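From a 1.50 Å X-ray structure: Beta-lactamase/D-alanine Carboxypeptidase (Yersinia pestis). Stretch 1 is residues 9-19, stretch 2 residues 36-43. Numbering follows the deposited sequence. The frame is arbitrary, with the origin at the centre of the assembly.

Stretch 1 (9-19) IVDQYAEHIFY
Stretch 2, residues 36-43: VVNRSFGE

The helix of residues 9-19 is fastened to the strand of residues 36-42 by a salt bridge between D11 and R39. R39 NE donates to D11 OD1 at 2.9 Å with an N-H...O angle of 158°, and R39 NH2 donates to the same D11 OD1 at 3.1 Å and a more bent 139°. The carboxylate oxygen thus sits at the edge of the guanidinium, near its plane, where two N-H groups converge on it. D11 (chi1 m, -71°; chi2 -20°) leaves the helix sideways, and its end comes nearer the strand; R39 adopts m, m, t with chi4 at -107°. The third guanidinium nitrogen turns back on its own strand, R39 NH1 donating to N38 O at 2.9 Å, which further fixes the group.

The two elements run in broadly the same direction, their axes crossing at -31° with a closest approach of 9.2 Å. The CA atoms of V10 and V37 lie 7.5 Å apart, those of A14 and R39 7.2 Å and those of F18 and F41 6.8 Å, so four helix residues advance alongside two strand residues at each step. The strand is extended, with phi/psi from -122/122 at V37 to -140/156 at F41; its alternation points V37, R39 and F41 toward the helix and N38 and S40 away. The helix has phi/psi near -60/-45 over much of its length but is kinked: Y13 lies at -119/-33, and the N atoms of E15 and H16 have no bond to the preceding turn. Regular bonding resumes with I17 N to Y13 O at 3.0 Å and F18 N to A14 O, also 3.0 Å.

Beside the salt bridge, V10 (t) meets V37 (t), CG1 to CG1 at 3.8 Å. The aliphatic part of R39 also packs here, its CG 4.1 Å from A14 CB. Farther along, the small A14 side chain meets the edge of the F41 ring, with A14 CB 3.6 Å from F41 CZ.

F18 (t, chi2 62°) and F41 (m, chi2 -87°) close the contact. Their planes are 20° from parallel, but the rings are slid apart, with centroids separated by 5.4 Å, and barely overlap. Instead F41 CB lies over the F18 face, 3.5 Å from the F18 ring centroid and 15° off the normal, in a CH-pi contact. F18 CZ approaches G42 CA to 3.5 Å. A CB on G42 would fall 2.8 Å from F18 CE1, a clash, and the positive phi (78/-144) itself favours glycine.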

ATOM      1  N   ILE A   9      13.093  17.828  14.791  1.00 12.02           N
ATOM      2  CA  ILE A   9      12.297  16.721  15.298  1.00 10.52           C
ATOM      3  C   ILE A   9      12.548  15.465  14.453  1.00 10.65           C
ATOM      4  O   ILE A   9      12.743  14.359  14.989  1.00 11.15           O
ATOM      5  CB  ILE A   9      10.802  17.085  15.335  1.00  9.73           C
ATOM      6  CG1 ILE A   9      10.543  18.175  16.389  1.00 10.45           C
ATOM      7  CG2 ILE A   9       9.946  15.828  15.611  1.00  9.92           C
ATOM      8  CD1 ILE A   9       9.152  18.833  16.294  1.00 11.29           C
ATOM      9  N   VAL A  10      12.575  15.626  13.135  1.00  9.89           N
ATOM     10  CA  VAL A  10      12.877  14.487  12.280  1.00  9.74           C
ATOM     11  C   VAL A  10      14.236  13.887  12.651  1.00  9.48           C
ATOM     12  O   VAL A  10      14.383  12.660  12.737  1.00  9.41           O
ATOM     13  CB  VAL A  10      12.814  14.857  10.782  1.00  9.20           C
ATOM     14  CG1 VAL A  10      13.317  13.702   9.910  1.00  9.94           C
ATOM     15  CG2 VAL A  10      11.369  15.221  10.387  1.00  9.30           C
ATOM     16  N   ASP A  11      15.215  14.758  12.888  1.00 10.92           N
ATOM     17  CA  ASP A  11      16.552  14.302  13.269  1.00 12.08           C
ATOM     18  C   ASP A  11      16.618  13.581  14.614  1.00 12.50           C
ATOM     19  O   ASP A  11      17.560  12.839  14.867  1.00 13.13           O
ATOM     20  CB  ASP A  11      17.529  15.474  13.289  1.00 14.62           C
ATOM     21  CG  ASP A  11      17.859  15.973  11.907  1.00 21.29           C
ATOM     22  OD1 ASP A  11      17.661  15.217  10.927  1.00 23.95           O
ATOM     23  OD2 ASP A  11      18.331  17.125  11.812  1.00 25.38           O
ATOM     24  N   GLN A  12      15.652  13.829  15.489  1.00 11.35           N
ATOM     25  CA  GLN A  12      15.568  13.082  16.742  1.00 13.45           C
ATOM     26  C   GLN A  12      15.273  11.595  16.514  1.00 13.93           C
ATOM     27  O   GLN A  12      15.574  10.765  17.375  1.00 16.52           O
ATOM     28  CB  GLN A  12      14.489  13.674  17.652  1.00 13.41           C
ATOM     29  CG  GLN A  12      14.775  15.062  18.183  1.00 15.31           C
ATOM     30  CD  GLN A  12      13.528  15.663  18.830  1.00 19.94           C
ATOM     31  OE1 GLN A  12      12.574  14.946  19.130  1.00 22.51           O
ATOM     32  NE2 GLN A  12      13.522  16.968  19.017  1.00 20.61           N
ATOM     33  N   TYR A  13      14.692  11.263  15.358  1.00 10.59           N
ATOM     34  CA  TYR A  13      14.198   9.911  15.094  1.00  9.87           C
ATOM     35  C   TYR A  13      14.846   9.191  13.935  1.00 10.19           C
ATOM     36  O   TYR A  13      14.942   7.967  13.956  1.00 11.38           O
ATOM     37  CB  TYR A  13      12.672   9.920  14.859  1.00 10.26           C
ATOM     38  CG  TYR A  13      11.932  10.173  16.150  1.00 12.43           C
ATOM     39  CD1 TYR A  13      11.579   9.122  16.977  1.00 13.89           C
ATOM     40  CD2 TYR A  13      11.647  11.476  16.572  1.00 12.42           C
ATOM     41  CE1 TYR A  13      10.944   9.332  18.169  1.00 15.64           C
ATOM     42  CE2 TYR A  13      10.990  11.703  17.788  1.00 14.70           C
ATOM     43  CZ  TYR A  13      10.646  10.616  18.573  1.00 16.97           C
ATOM     44  OH  TYR A  13      10.019  10.817  19.776  1.00 19.85           O
ATOM     45  N   ALA A  14      15.244   9.933  12.907  1.00 10.21           N
ATOM     46  CA  ALA A  14      15.570   9.299  11.621  1.00 10.68           C
ATOM     47  C   ALA A  14      16.710   8.282  11.728  1.00 10.06           C
ATOM     48  O   ALA A  14      16.593   7.142  11.267  1.00  9.96           O
ATOM     49  CB  ALA A  14      15.891  10.350  10.556  1.00 11.67           C
ATOM     50  N   GLU A  15      17.821   8.692  12.329  1.00 10.97           N
ATOM     51  CA  GLU A  15      18.949   7.784  12.433  1.00 14.21           C
ATOM     52  C   GLU A  15      18.620   6.589  13.337  1.00 12.40           C
ATOM     53  O   GLU A  15      19.071   5.464  13.089  1.00 13.10           O
ATOM     54  CB  GLU A  15      20.212   8.512  12.902  1.00 18.65           C
ATOM     55  CG  GLU A  15      21.468   7.776  12.468  1.00 26.59           C
ATOM     56  CD  GLU A  15      22.734   8.551  12.748  1.00 32.44           C
ATOM     57  OE1 GLU A  15      23.648   8.510  11.893  1.00 34.68           O
ATOM     58  OE2 GLU A  15      22.816   9.190  13.819  1.00 34.68           O
ATOM     59  N   HIS A  16      17.809   6.810  14.368  1.00 12.82           N
ATOM     60  CA  HIS A  16      17.391   5.693  15.220  1.00 14.28           C
ATOM     61  C   HIS A  16      16.581   4.658  14.446  1.00 13.15           C
ATOM     62  O   HIS A  16      16.776   3.458  14.634  1.00 13.39           O
ATOM     63  CB  HIS A  16      16.580   6.177  16.422  1.00 17.50           C
ATOM     64  CG  HIS A  16      17.400   6.873  17.457  1.00 22.56           C
ATOM     65  ND1 HIS A  16      18.673   6.469  17.789  1.00 26.26           N
ATOM     66  CD2 HIS A  16      17.129   7.947  18.231  1.00 25.19           C
ATOM     67  CE1 HIS A  16      19.155   7.270  18.723  1.00 26.83           C
ATOM     68  NE2 HIS A  16      18.234   8.170  19.015  1.00 27.19           N
ATOM     69  N   ILE A  17      15.671   5.121  13.582  1.00 11.14           N
ATOM     70  CA  ILE A  17      14.875   4.213  12.775  1.00  9.80           C
ATOM     71  C   ILE A  17      15.784   3.413  11.850  1.00 10.10           C
ATOM     72  O   ILE A  17      15.622   2.194  11.697  1.00 11.30           O
ATOM     73  CB  ILE A  17      13.816   4.981  11.962  1.00  9.73           C
ATOM     74  CG1 ILE A  17      12.810   5.634  12.914  1.00 10.06           C
ATOM     75  CG2 ILE A  17      13.102   4.050  10.959  1.00 10.24           C
ATOM     76  CD1 ILE A  17      11.921   6.701  12.258  1.00 11.99           C
ATOM     77  N   PHE A  18      16.750   4.099  11.252  1.00  8.83           N
ATOM     78  CA  PHE A  18      17.726   3.446  10.386  1.00 10.05           C
ATOM     79  C   PHE A  18      18.488   2.341  11.131  1.00 10.38           C
ATOM     80  O   PHE A  18      18.586   1.218  10.650  1.00 10.69           O
ATOM     81  CB  PHE A  18      18.736   4.471   9.846  1.00 11.05           C
ATOM     82  CG  PHE A  18      19.877   3.848   9.082  1.00 11.49           C
ATOM     83  CD1 PHE A  18      19.640   3.127   7.915  1.00 12.07           C
ATOM     84  CD2 PHE A  18      21.188   3.979   9.527  1.00 12.29           C
ATOM     85  CE1 PHE A  18      20.681   2.545   7.216  1.00 13.35           C
ATOM     86  CE2 PHE A  18      22.238   3.399   8.829  1.00 13.04           C
ATOM     87  CZ  PHE A  18      21.984   2.682   7.676  1.00 12.76           C
ATOM     88  N   TYR A  19      19.040   2.654  12.300  1.00 10.20           N
ATOM     89  CA  TYR A  19      19.812   1.646  13.020  1.00 10.44           C
ATOM     90  C   TYR A  19      18.941   0.563  13.654  1.00 10.09           C
ATOM     91  O   TYR A  19      19.283  -0.625  13.593  1.00 11.09           O
ATOM     92  CB  TYR A  19      20.718   2.281  14.070  1.00 11.16           C
ATOM     93  CG  TYR A  19      21.905   2.946  13.430  1.00 15.20           C
ATOM     94  CD1 TYR A  19      22.855   2.196  12.743  1.00 17.69           C
ATOM     95  CD2 TYR A  19      22.070   4.321  13.496  1.00 16.27           C
ATOM     96  CE1 TYR A  19      23.937   2.806  12.140  1.00 19.30           C
ATOM     97  CE2 TYR A  19      23.154   4.934  12.902  1.00 18.47           C
ATOM     98  CZ  TYR A  19      24.076   4.176  12.219  1.00 20.84           C
ATOM     99  OH  TYR A  19      25.164   4.801  11.634  1.00 24.70           O
ATOM    100  N   VAL A  36       8.848  19.962   3.936  1.00 13.46           N
ATOM    101  CA  VAL A  36       9.195  18.634   3.456  1.00 12.86           C
ATOM    102  C   VAL A  36      10.615  18.328   3.922  1.00 12.63           C
ATOM    103  O   VAL A  36      11.550  19.080   3.626  1.00 14.78           O
ATOM    104  CB  VAL A  36       9.107  18.537   1.923  1.00 14.31           C
ATOM    105  CG1 VAL A  36       9.627  17.164   1.437  1.00 15.47           C
ATOM    106  CG2 VAL A  36       7.670  18.786   1.459  1.00 15.19           C
ATOM    107  N   VAL A  37      10.775  17.227   4.649  1.00 11.90           N
ATOM    108  CA  VAL A  37      12.079  16.836   5.175  1.00 11.60           C
ATOM    109  C   VAL A  37      12.382  15.444   4.647  1.00 10.85           C
ATOM    110  O   VAL A  37      11.597  14.511   4.825  1.00 13.01           O
ATOM    111  CB  VAL A  37      12.117  16.835   6.721  1.00 12.59           C
ATOM    112  CG1 VAL A  37      13.514  16.444   7.231  1.00 13.13           C
ATOM    113  CG2 VAL A  37      11.726  18.208   7.271  1.00 13.83           C
ATOM    114  N   ASN A  38      13.504  15.324   3.944  1.00 11.86           N
ATOM    115  CA  ASN A  38      13.965  14.054   3.406  1.00 11.74           C
ATOM    116  C   ASN A  38      15.245  13.622   4.096  1.00 11.89           C
ATOM    117  O   ASN A  38      16.129  14.452   4.316  1.00 13.33           O
ATOM    118  CB  ASN A  38      14.231  14.176   1.907  1.00 13.30           C
ATOM    119  CG  ASN A  38      12.964  14.287   1.104  1.00 17.32           C
ATOM    120  OD1 ASN A  38      12.189  13.337   1.028  1.00 19.86           O
ATOM    121  ND2 ASN A  38      12.748  15.439   0.487  1.00 20.74           N
ATOM    122  N   ARG A  39      15.348  12.339   4.428  1.00 11.57           N
ATOM    123  CA  ARG A  39      16.592  11.793   4.966  1.00 11.41           C
ATOM    124  C   ARG A  39      16.864  10.468   4.264  1.00 11.65           C
ATOM    125  O   ARG A  39      15.933   9.713   3.950  1.00 13.86           O
ATOM    126  CB  ARG A  39      16.510  11.571   6.488  1.00 12.90           C
ATOM    127  CG  ARG A  39      16.302  12.835   7.313  1.00 12.46           C
ATOM    128  CD  ARG A  39      17.483  13.784   7.193  1.00 13.51           C
ATOM    129  NE  ARG A  39      17.344  14.927   8.094  1.00 15.84           N
ATOM    130  CZ  ARG A  39      17.047  16.155   7.692  1.00 18.65           C
ATOM    131  NH1 ARG A  39      16.878  16.398   6.401  1.00 19.29           N
ATOM    132  NH2 ARG A  39      16.947  17.142   8.579  1.00 21.85           N
ATOM    133  N   SER A  40      18.137  10.209   3.992  1.00 10.87           N
ATOM    134  CA  SER A  40      18.560   8.956   3.395  1.00 12.59           C
ATOM    135  C   SER A  40      19.747   8.424   4.185  1.00 13.11           C
ATOM    136  O   SER A  40      20.620   9.196   4.601  1.00 15.31           O
ATOM    137  CB  SER A  40      18.996   9.158   1.940  1.00 18.17           C
ATOM    138  OG  SER A  40      17.942   9.686   1.162  1.00 23.29           O
ATOM    139  N   PHE A  41      19.786   7.115   4.384  1.00 11.47           N
ATOM    140  CA  PHE A  41      20.859   6.493   5.146  1.00 10.52           C
ATOM    141  C   PHE A  41      21.293   5.190   4.510  1.00 10.21           C
ATOM    142  O   PHE A  41      20.506   4.521   3.828  1.00 11.63           O
ATOM    143  CB  PHE A  41      20.384   6.149   6.555  1.00 11.46           C
ATOM    144  CG  PHE A  41      19.888   7.319   7.333  1.00 16.24           C
ATOM    145  CD1 PHE A  41      20.756   8.102   8.062  1.00 20.46           C
ATOM    146  CD2 PHE A  41      18.526   7.614   7.368  1.00 18.24           C
ATOM    147  CE1 PHE A  41      20.284   9.193   8.793  1.00 20.06           C
ATOM    148  CE2 PHE A  41      18.056   8.692   8.093  1.00 19.12           C
ATOM    149  CZ  PHE A  41      18.941   9.481   8.807  1.00 18.55           C
ATOM    150  N   GLY A  42      22.532   4.795   4.793  1.00 10.15           N
ATOM    151  CA  GLY A  42      22.990   3.482   4.397  1.00 11.98           C
ATOM    152  C   GLY A  42      23.354   3.389   2.934  1.00 12.81           C
ATOM    153  O   GLY A  42      23.878   4.338   2.350  1.00 12.40           O
ATOM    154  N   GLU A  43      23.057   2.232   2.342  1.00 12.28           N
ATOM    155  CA  GLU A  43      23.579   1.887   1.027  1.00 11.54           C
ATOM    156  C   GLU A  43      22.481   1.333   0.152  1.00 12.27           C
ATOM    157  O   GLU A  43      21.557   0.689   0.651  1.00 11.76           O
ATOM    158  CB  GLU A  43      24.639   0.798   1.177  1.00 14.56           C
ATOM    159  CG  GLU A  43      25.697   1.062   2.196  1.00 17.53           C
ATOM    160  CD  GLU A  43      26.588  -0.149   2.350  1.00 19.04           C
ATOM    161  OE1 GLU A  43      26.173  -1.153   2.979  1.00 19.47           O
ATOM    162  OE2 GLU A  43      27.700  -0.096   1.815  1.00 19.34           O
TER